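Local coordinates for protein putative NADPH:quinone oxidoreductase (PDB 3IUP) that binds NADPH and probably uses it to reduce quinones or related substrates, at residues A[53-61]-A[73-84]; A[228-237]-A[256-267]. One frame throughout, in Å; residues are numbered along the deposited sequence.

Contact 1: A[53-61]-A[73-84]; sequences FGAADMSTA and TARVPEGAMRSM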
loop_
_atom_site.group_PDB
_atom_site.type_symbol
_atom_site.label_atom_id
_atom_site.label_comp_id
_atom_site.label_asym_id
_atom_site.label_seq_id
_atom_site.Cartn_x
_atom_site.Cartn_y
_atom_site.Cartn_z
ATOM N N PHE A 53 -7.203 27.100 -1.167
ATOM C CA PHE A 53 -7.461 27.355 0.248
ATOM C C PHE A 53 -6.373 26.820 1.144
ATOM O O PHE A 53 -6.349 27.127 2.325
ATOM C CB PHE A 53 -8.809 26.733 0.656
ATOM C CG PHE A 53 -9.959 27.229 -0.155
ATOM C CD1 PHE A 53 -10.190 28.571 -0.277
ATOM C CD2 PHE A 53 -10.858 26.325 -0.763
ATOM C CE1 PHE A 53 -11.249 29.049 -1.027
ATOM C CE2 PHE A 53 -11.929 26.801 -1.510
ATOM C CZ PHE A 53 -12.124 28.147 -1.631
ATOM N N GLY A 54 -5.518 25.973 0.609
ATOM C CA GLY A 54 -4.475 25.351 1.419
ATOM C C GLY A 54 -5.075 24.611 2.611
ATOM O O GLY A 54 -6.188 24.074 2.544
ATOM N N ALA A 55 -4.342 24.617 3.719
ATOM C CA ALA A 55 -4.824 24.038 4.980
ATOM C C ALA A 55 -5.621 25.040 5.777
ATOM O O ALA A 55 -5.787 24.852 6.988
ATOM C CB ALA A 55 -3.621 23.522 5.807
ATOM N N ALA A 56 -6.135 26.110 5.159
ATOM C CA ALA A 56 -6.901 27.092 5.903
ATOM C C ALA A 56 -8.177 26.440 6.440
ATOM O O ALA A 56 -8.763 25.543 5.815
ATOM C CB ALA A 56 -7.271 28.282 5.095
ATOM N N ASP A 57 -8.577 26.899 7.617
ATOM C CA ASP A 57 -9.831 26.476 8.221
ATOM C C ASP A 57 -10.841 27.494 7.657
ATOM O O ASP A 57 -10.887 28.601 8.091
ATOM C CB ASP A 57 -9.672 26.573 9.749
ATOM C CG ASP A 57 -10.931 26.219 10.490
ATOM O OD1 ASP A 57 -11.957 25.998 9.780
ATOM O OD2 ASP A 57 -10.857 26.178 11.762
HETATM N N MSE A 58 -11.620 27.104 6.654
HETATM C CA MSE A 58 -12.433 28.093 5.894
HETATM C C MSE A 58 -13.649 28.537 6.701
HETATM O O MSE A 58 -14.293 29.582 6.403
HETATM C CB MSE A 58 -12.856 27.531 4.507
HETATM C CG MSE A 58 -11.766 27.585 3.384
HETATM SE SE MSE A 58 -10.726 29.215 3.302
HETATM C CE MSE A 58 -11.692 30.632 2.577
ATOM N N SER A 59 -13.911 27.791 7.791
ATOM C CA SER A 59 -14.934 28.184 8.736
ATOM C C SER A 59 -14.529 29.481 9.414
ATOM O O SER A 59 -15.356 30.096 10.041
ATOM C CB SER A 59 -15.196 27.064 9.764
ATOM O OG SER A 59 -14.298 27.110 10.873
ATOM N N THR A 60 -13.251 29.883 9.287
ATOM C CA THR A 60 -12.739 31.168 9.808
ATOM C C THR A 60 -12.542 32.238 8.712
ATOM O O THR A 60 -11.865 33.224 8.956
ATOM C CB THR A 60 -11.320 31.011 10.488
ATOM O OG1 THR A 60 -10.259 30.940 9.470
ATOM C CG2 THR A 60 -11.289 29.757 11.427
ATOM N N ALA A 61 -13.045 31.995 7.502
ATOM C CA ALA A 61 -12.793 32.908 6.356
ATOM C C ALA A 61 -13.606 34.170 6.503
ATOM O O ALA A 61 -14.651 34.151 7.119
ATOM C CB ALA A 61 -13.097 32.216 5.022
ATOM N N THR A 73 -9.656 36.470 3.583
ATOM C CA THR A 73 -8.642 36.016 4.543
ATOM C C THR A 73 -9.184 34.971 5.512
ATOM O O THR A 73 -10.368 34.939 5.791
ATOM C CB THR A 73 -7.991 37.212 5.260
ATOM O OG1 THR A 73 -8.985 37.982 5.932
ATOM C CG2 THR A 73 -7.357 38.140 4.260
ATOM N N ALA A 74 -8.333 34.054 5.948
ATOM C CA ALA A 74 -8.748 32.949 6.832
ATOM C C ALA A 74 -7.495 32.521 7.596
ATOM O O ALA A 74 -6.368 32.918 7.211
ATOM C CB ALA A 74 -9.322 31.785 6.017
ATOM N N ARG A 75 -7.655 31.693 8.633
ATOM C CA ARG A 75 -6.533 31.258 9.439
ATOM C C ARG A 75 -6.180 29.822 9.144
ATOM O O ARG A 75 -7.066 28.972 8.924
ATOM C CB ARG A 75 -6.897 31.396 10.936
ATOM C CG ARG A 75 -7.447 32.740 11.303
ATOM C CD ARG A 75 -6.391 33.800 11.113
ATOM N NE ARG A 75 -5.135 33.396 11.758
ATOM C CZ ARG A 75 -4.035 34.136 11.742
ATOM N NH1 ARG A 75 -4.028 35.316 11.140
ATOM N NH2 ARG A 75 -2.945 33.683 12.325
ATOM N N VAL A 76 -4.887 29.548 9.096
ATOM C CA VAL A 76 -4.376 28.206 9.019
ATOM C C VAL A 76 -4.044 27.802 10.465
ATOM O O VAL A 76 -3.424 28.569 11.172
ATOM C CB VAL A 76 -3.130 28.135 8.139
ATOM C CG1 VAL A 76 -2.571 26.681 8.062
ATOM C CG2 VAL A 76 -3.464 28.706 6.743
ATOM N N PRO A 77 -4.477 26.615 10.905
ATOM C CA PRO A 77 -4.126 26.237 12.267
ATOM C C PRO A 77 -2.655 25.821 12.429
ATOM O O PRO A 77 -2.109 25.155 11.530
ATOM C CB PRO A 77 -5.053 25.040 12.547
ATOM C CG PRO A 77 -5.500 24.512 11.231
ATOM C CD PRO A 77 -5.239 25.579 10.192
ATOM N N GLU A 78 -2.062 26.100 13.607
ATOM C CA GLU A 78 -0.601 25.911 13.809
ATOM C C GLU A 78 -0.187 24.498 13.418
ATOM O O GLU A 78 0.880 24.266 12.816
ATOM C CB GLU A 78 -0.199 26.192 15.275
ATOM N N GLY A 79 -1.065 23.544 13.731
ATOM C CA GLY A 79 -0.820 22.148 13.445
ATOM C C GLY A 79 -0.698 21.806 11.984
ATOM O O GLY A 79 -0.052 20.803 11.615
ATOM N N ALA A 80 -1.323 22.619 11.136
ATOM C CA ALA A 80 -1.197 22.475 9.684
ATOM C C ALA A 80 -0.030 23.291 9.056
ATOM O O ALA A 80 0.253 23.114 7.875
ATOM C CB ALA A 80 -2.513 22.894 9.026
HETATM N N MSE A 81 0.657 24.129 9.826
HETATM C CA MSE A 81 1.633 25.060 9.201
HETATM C C MSE A 81 2.840 24.324 8.623
HETATM O O MSE A 81 3.386 24.748 7.581
HETATM C CB MSE A 81 2.039 26.161 10.163
HETATM C CG MSE A 81 0.945 27.211 10.404
HETATM SE SE MSE A 81 0.678 28.296 8.801
HETATM C CE MSE A 81 2.461 29.224 8.887
ATOM N N ARG A 82 3.227 23.206 9.253
ATOM C CA ARG A 82 4.320 22.368 8.751
ATOM C C ARG A 82 3.994 21.893 7.348
ATOM O O ARG A 82 4.861 21.912 6.462
ATOM C CB ARG A 82 4.631 21.155 9.684
ATOM N N SER A 83 2.738 21.490 7.136
ATOM C CA SER A 83 2.279 21.058 5.834
ATOM C C SER A 83 2.299 22.207 4.836
ATOM O O SER A 83 2.379 21.955 3.646
ATOM C CB SER A 83 0.854 20.477 5.886
ATOM O OG SER A 83 -0.137 21.463 6.149
HETATM N N MSE A 84 2.223 23.438 5.315
HETATM C CA MSE A 84 2.221 24.597 4.381
HETATM C C MSE A 84 3.623 25.157 4.138
HETATM O O MSE A 84 3.791 26.081 3.334
HETATM C CB MSE A 84 1.336 25.695 4.933
HETATM C CG MSE A 84 -0.148 25.330 5.023
HETATM SE SE MSE A 84 -1.006 25.210 3.297
HETATM C CE MSE A 84 -0.842 23.379 2.924
#
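Thr60 and Arg75 are joined from side chain to backbone. Arg75 N gives a straight hydrogen bond to Thr60 OG1 (2.8 Å, 172° at the hydrogen), and the same hydroxyl donates to Asp57 O, a carbonyl that also takes Thr60 N. The hydroxyl is set between its own backbone N and carbonyl carbon (chi1 79°), from where it reaches both partners; a threonine can thus close the turn 57-60 and hold the strand at once. Alongside, Asp57 N bonds to Arg75 O at 2.9 Å.

The tight part centres on Ala55. Its methyl meets Ala80 CB at 3.5 Å, closer than usual for two carbons, and touches Met84 CG, while Met84 SE lies 3.4 Å from Ala55 N. Short side chains suit such close backbones, and the bent selenomethionine chain curls against Gly54, whose positive phi lets the chain turn after helix 46-53. The exposed Pro77 edges in with CD, 3.3 Å from Ala55 O. Further on, the buried Ala74 packs at ordinary distances, its CB against Ala61 CA (3.7 Å) and Met58 SE.

The side open to solvent is looser. There the Arg75 chain bends away to bond Ser15 O, and Asp57 turns its carboxylate to Ser59 OG within its own segment.

Segment 53-61, which links helix 46-53 to strand 61-65, packs on the end of strand 70-75 and on helix 78-84. Strand 17-26 lies beside it, touching Ala56 through Leu18, strand 4-12 meets Val76 and Met84 through Ile12, and helix 354-360 reaches Phe53 and Ala61.

Contact 2: A[228-237]-A[256-267]; sequences FMQDLTEALV and QILTCMEAALNK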
loop_
_atom_site.group_PDB
_atom_site.type_symbol
_atom_site.label_atom_id
_atom_site.label_comp_id
_atom_site.label_asym_id
_atom_site.label_seq_id
_atom_site.Cartn_x
_atom_site.Cartn_y
_atom_site.Cartn_z
ATOM N N PHE A 228 -24.084 -3.707 2.218
ATOM C CA PHE A 228 -22.958 -3.250 1.365
ATOM C C PHE A 228 -21.912 -4.335 1.140
ATOM O O PHE A 228 -21.541 -4.617 -0.001
ATOM C CB PHE A 228 -22.308 -2.020 2.018
ATOM C CG PHE A 228 -21.100 -1.492 1.273
ATOM C CD1 PHE A 228 -21.197 -1.149 -0.060
ATOM C CD2 PHE A 228 -19.868 -1.360 1.910
ATOM C CE1 PHE A 228 -20.081 -0.663 -0.767
ATOM C CE2 PHE A 228 -18.771 -0.867 1.213
ATOM C CZ PHE A 228 -18.884 -0.537 -0.114
HETATM N N MSE A 229 -21.420 -4.937 2.216
HETATM C CA MSE A 229 -20.335 -5.930 2.078
HETATM C C MSE A 229 -20.782 -7.136 1.244
HETATM O O MSE A 229 -20.071 -7.604 0.358
HETATM C CB MSE A 229 -19.732 -6.357 3.430
HETATM C CG MSE A 229 -19.238 -5.260 4.287
HETATM SE SE MSE A 229 -17.598 -4.409 3.475
HETATM C CE MSE A 229 -16.345 -5.677 4.222
ATOM N N GLN A 230 -21.992 -7.634 1.489
ATOM C CA GLN A 230 -22.510 -8.664 0.629
ATOM C C GLN A 230 -22.684 -8.238 -0.829
ATOM O O GLN A 230 -22.348 -8.989 -1.744
ATOM C CB GLN A 230 -23.831 -9.151 1.197
ATOM C CG GLN A 230 -24.613 -10.139 0.366
ATOM C CD GLN A 230 -25.970 -10.397 1.034
ATOM O OE1 GLN A 230 -26.040 -10.509 2.268
ATOM N NE2 GLN A 230 -27.044 -10.385 0.253
ATOM N N ASP A 231 -23.235 -7.039 -1.050
ATOM C CA ASP A 231 -23.470 -6.529 -2.409
ATOM C C ASP A 231 -22.106 -6.397 -3.147
ATOM O O ASP A 231 -21.966 -6.772 -4.302
ATOM C CB ASP A 231 -24.058 -5.100 -2.391
ATOM C CG ASP A 231 -25.363 -4.943 -1.597
ATOM O OD1 ASP A 231 -26.097 -5.942 -1.389
ATOM O OD2 ASP A 231 -25.645 -3.746 -1.203
ATOM N N LEU A 232 -21.117 -5.855 -2.437
ATOM C CA LEU A 232 -19.801 -5.601 -3.015
ATOM C C LEU A 232 -19.123 -6.907 -3.342
ATOM O O LEU A 232 -18.634 -7.109 -4.473
ATOM C CB LEU A 232 -18.947 -4.713 -2.074
ATOM C CG LEU A 232 -17.519 -4.444 -2.528
ATOM C CD1 LEU A 232 -17.550 -3.934 -4.011
ATOM C CD2 LEU A 232 -16.789 -3.503 -1.572
ATOM N N THR A 233 -19.213 -7.856 -2.423
ATOM C CA THR A 233 -18.620 -9.170 -2.652
ATOM C C THR A 233 -19.255 -9.832 -3.887
ATOM O O THR A 233 -18.561 -10.365 -4.758
ATOM C CB THR A 233 -18.695 -10.073 -1.411
ATOM O OG1 THR A 233 -18.071 -9.447 -0.285
ATOM C CG2 THR A 233 -18.032 -11.451 -1.688
ATOM N N GLU A 234 -20.584 -9.759 -4.005
ATOM C CA GLU A 234 -21.249 -10.325 -5.189
ATOM C C GLU A 234 -20.786 -9.643 -6.466
ATOM O O GLU A 234 -20.550 -10.284 -7.441
ATOM C CB GLU A 234 -22.774 -10.158 -5.132
ATOM C CG GLU A 234 -23.474 -10.908 -4.051
ATOM C CD GLU A 234 -24.995 -10.541 -3.972
ATOM O OE1 GLU A 234 -25.550 -10.118 -5.016
ATOM O OE2 GLU A 234 -25.613 -10.667 -2.875
ATOM N N ALA A 235 -20.731 -8.316 -6.450
ATOM C CA ALA A 235 -20.234 -7.545 -7.600
ATOM C C ALA A 235 -18.800 -7.953 -7.963
ATOM O O ALA A 235 -18.449 -8.017 -9.142
ATOM C CB ALA A 235 -20.328 -6.024 -7.311
ATOM N N LEU A 236 -17.970 -8.164 -6.941
ATOM C CA LEU A 236 -16.588 -8.630 -7.179
ATOM C C LEU A 236 -16.515 -10.055 -7.739
ATOM O O LEU A 236 -15.720 -10.350 -8.612
ATOM C CB LEU A 236 -15.722 -8.419 -5.949
ATOM C CG LEU A 236 -15.534 -6.942 -5.609
ATOM C CD1 LEU A 236 -14.969 -6.791 -4.203
ATOM C CD2 LEU A 236 -14.635 -6.254 -6.684
ATOM N N VAL A 237 -17.397 -10.945 -7.292
ATOM C CA VAL A 237 -17.510 -12.248 -7.951
ATOM C C VAL A 237 -17.900 -12.099 -9.410
ATOM O O VAL A 237 -17.279 -12.688 -10.286
ATOM C CB VAL A 237 -18.489 -13.176 -7.200
ATOM C CG1 VAL A 237 -18.719 -14.446 -8.002
ATOM C CG2 VAL A 237 -17.931 -13.441 -5.825
ATOM N N GLN A 256 -12.289 -2.259 3.194
ATOM C CA GLN A 256 -13.503 -2.969 2.832
ATOM C C GLN A 256 -13.402 -3.608 1.459
ATOM O O GLN A 256 -13.782 -4.761 1.301
ATOM C CB GLN A 256 -14.688 -2.063 2.927
ATOM C CG GLN A 256 -15.049 -1.809 4.378
ATOM C CD GLN A 256 -16.081 -0.717 4.546
ATOM O OE1 GLN A 256 -16.198 0.173 3.725
ATOM N NE2 GLN A 256 -16.760 -0.735 5.682
ATOM N N ILE A 257 -12.919 -2.847 0.470
ATOM C CA ILE A 257 -12.757 -3.356 -0.882
ATOM C C ILE A 257 -11.802 -4.555 -0.902
ATOM O O ILE A 257 -12.090 -5.611 -1.505
ATOM C CB ILE A 257 -12.268 -2.293 -1.849
ATOM C CG1 ILE A 257 -13.311 -1.188 -2.004
ATOM C CG2 ILE A 257 -11.915 -2.953 -3.225
ATOM C CD1 ILE A 257 -12.824 0.083 -2.621
ATOM N N LEU A 258 -10.646 -4.409 -0.242
ATOM C CA LEU A 258 -9.689 -5.520 -0.176
ATOM C C LEU A 258 -10.339 -6.748 0.457
ATOM O O LEU A 258 -10.145 -7.890 -0.017
ATOM C CB LEU A 258 -8.428 -5.108 0.572
ATOM C CG LEU A 258 -7.547 -4.110 -0.180
ATOM C CD1 LEU A 258 -6.474 -3.512 0.748
ATOM C CD2 LEU A 258 -6.931 -4.819 -1.443
ATOM N N THR A 259 -11.043 -6.550 1.554
ATOM C CA THR A 259 -11.691 -7.659 2.242
ATOM C C THR A 259 -12.663 -8.388 1.295
ATOM O O THR A 259 -12.679 -9.634 1.218
ATOM C CB THR A 259 -12.387 -7.143 3.545
ATOM O OG1 THR A 259 -11.417 -6.516 4.390
ATOM C CG2 THR A 259 -13.103 -8.256 4.320
ATOM N N CYS A 260 -13.490 -7.619 0.593
ATOM C CA CYS A 260 -14.480 -8.225 -0.310
ATOM C C CYS A 260 -13.825 -8.865 -1.510
ATOM O O CYS A 260 -14.266 -9.910 -1.977
ATOM C CB CYS A 260 -15.526 -7.209 -0.750
ATOM S SG CYS A 260 -16.542 -6.641 0.602
HETATM N N MSE A 261 -12.710 -8.285 -1.986
HETATM C CA MSE A 261 -11.990 -8.889 -3.106
HETATM C C MSE A 261 -11.457 -10.280 -2.676
HETATM O O MSE A 261 -11.490 -11.245 -3.443
HETATM C CB MSE A 261 -10.807 -8.020 -3.528
HETATM C CG MSE A 261 -11.156 -6.889 -4.361
HETATM SE SE MSE A 261 -9.581 -5.793 -4.760
HETATM C CE MSE A 261 -10.454 -4.594 -5.992
ATOM N N GLU A 262 -10.931 -10.370 -1.477
ATOM C CA GLU A 262 -10.359 -11.637 -1.024
ATOM C C GLU A 262 -11.522 -12.643 -0.829
ATOM O O GLU A 262 -11.369 -13.814 -1.166
ATOM C CB GLU A 262 -9.561 -11.443 0.245
ATOM C CG GLU A 262 -8.907 -12.682 0.786
ATOM C CD GLU A 262 -7.773 -13.254 -0.061
ATOM O OE1 GLU A 262 -7.480 -12.802 -1.201
ATOM O OE2 GLU A 262 -7.169 -14.236 0.443
ATOM N N ALA A 263 -12.668 -12.172 -0.313
ATOM C CA ALA A 263 -13.853 -13.056 -0.159
ATOM C C ALA A 263 -14.263 -13.607 -1.509
ATOM O O ALA A 263 -14.585 -14.803 -1.628
ATOM C CB ALA A 263 -15.037 -12.321 0.494
ATOM N N ALA A 264 -14.284 -12.744 -2.527
ATOM C CA ALA A 264 -14.661 -13.131 -3.894
ATOM C C ALA A 264 -13.646 -14.122 -4.479
ATOM O O ALA A 264 -14.005 -15.138 -5.080
ATOM C CB ALA A 264 -14.790 -11.897 -4.802
ATOM N N LEU A 265 -12.357 -13.831 -4.290
ATOM C CA LEU A 265 -11.291 -14.738 -4.754
ATOM C C LEU A 265 -11.375 -16.108 -4.085
ATOM O O LEU A 265 -11.182 -17.150 -4.730
ATOM C CB LEU A 265 -9.890 -14.132 -4.516
ATOM C CG LEU A 265 -9.547 -13.032 -5.511
ATOM C CD1 LEU A 265 -8.384 -12.142 -4.940
ATOM C CD2 LEU A 265 -9.210 -13.547 -6.898
ATOM N N ASN A 266 -11.687 -16.133 -2.814
ATOM C CA ASN A 266 -11.636 -17.390 -2.087
ATOM C C ASN A 266 -12.821 -18.298 -2.426
ATOM O O ASN A 266 -12.814 -19.468 -2.069
ATOM C CB ASN A 266 -11.535 -17.139 -0.599
ATOM C CG ASN A 266 -10.159 -16.661 -0.205
ATOM O OD1 ASN A 266 -9.169 -16.926 -0.906
ATOM N ND2 ASN A 266 -10.084 -15.942 0.897
ATOM N N LYS A 267 -13.815 -17.777 -3.130
ATOM C CA LYS A 267 -14.910 -18.607 -3.571
ATOM C C LYS A 267 -14.388 -19.620 -4.571
ATOM O O LYS A 267 -14.955 -20.693 -4.691
ATOM C CB LYS A 267 -16.077 -17.761 -4.104
ATOM C CG LYS A 267 -16.632 -16.909 -2.988
ATOM C CD LYS A 267 -18.103 -16.587 -3.060
ATOM C CE LYS A 267 -18.468 -15.666 -1.916
ATOM N NZ LYS A 267 -19.936 -15.555 -1.709
#
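Helices 228-237 and 256-266 run in broadly the same direction, their axes 8.3 Å apart at closest approach and crossing at -53°. The small Cys260 and Ala264 suit this approach. Cys260 is a knob in the hole formed by Met229, Leu232, Thr233 and Leu236; its SG lies 3.3 Å from Thr233 OG1 and 3.8 Å from Leu232 CD2. In return Leu236 enters the hole of Ile257, Cys260, Met261 and Ala264, and its CD1 comes within 3.5 Å of Cys260 CB. Thr233 suits a helix interface because its hydroxyl bonds back to Met229 O (2.8 Å), with CG2 anti to the backbone N (the hydroxyl at chi1 -57°) and directed onto Ala263 CB.

At one end the bent chain of Met229 crosses Gln256 at about a right angle, SE against CB and CG, and Gln256 OE1 lies at the edge of the Phe228 ring. At the other, Val237 CG2 rests on Ala264 CB, 3.6 Å away, with the aliphatic part of Lys267 nearby.

Leu232, Leu236, Ile257 and Met261 also touch strands 199-203 or 175-177, so the pair covers part of one face of the six-stranded parallel sheet, an arrangement characteristic of a Rossmann-type nucleotide-binding domain.

Overall arrangement
Contact 1 lies at the surface of the part related to the GroES-like domain, whereas contact 2 is partly buried against the parallel sheet of the Rossmann-type part; their centres are 39 Å apart and they share no helix or strand. Contact 1 joins a loop to a strand end and a short helix, and two hydrogen bonds, one between backbones and one to a threonine hydroxyl, supplement the packing of alanines and selenomethionines. Contact 2 joins two regular helices whose backbone bonds are made internally, which leaves interlocking side chains, mostly apolar, to hold it. Neither pair of segments touches the second subunit.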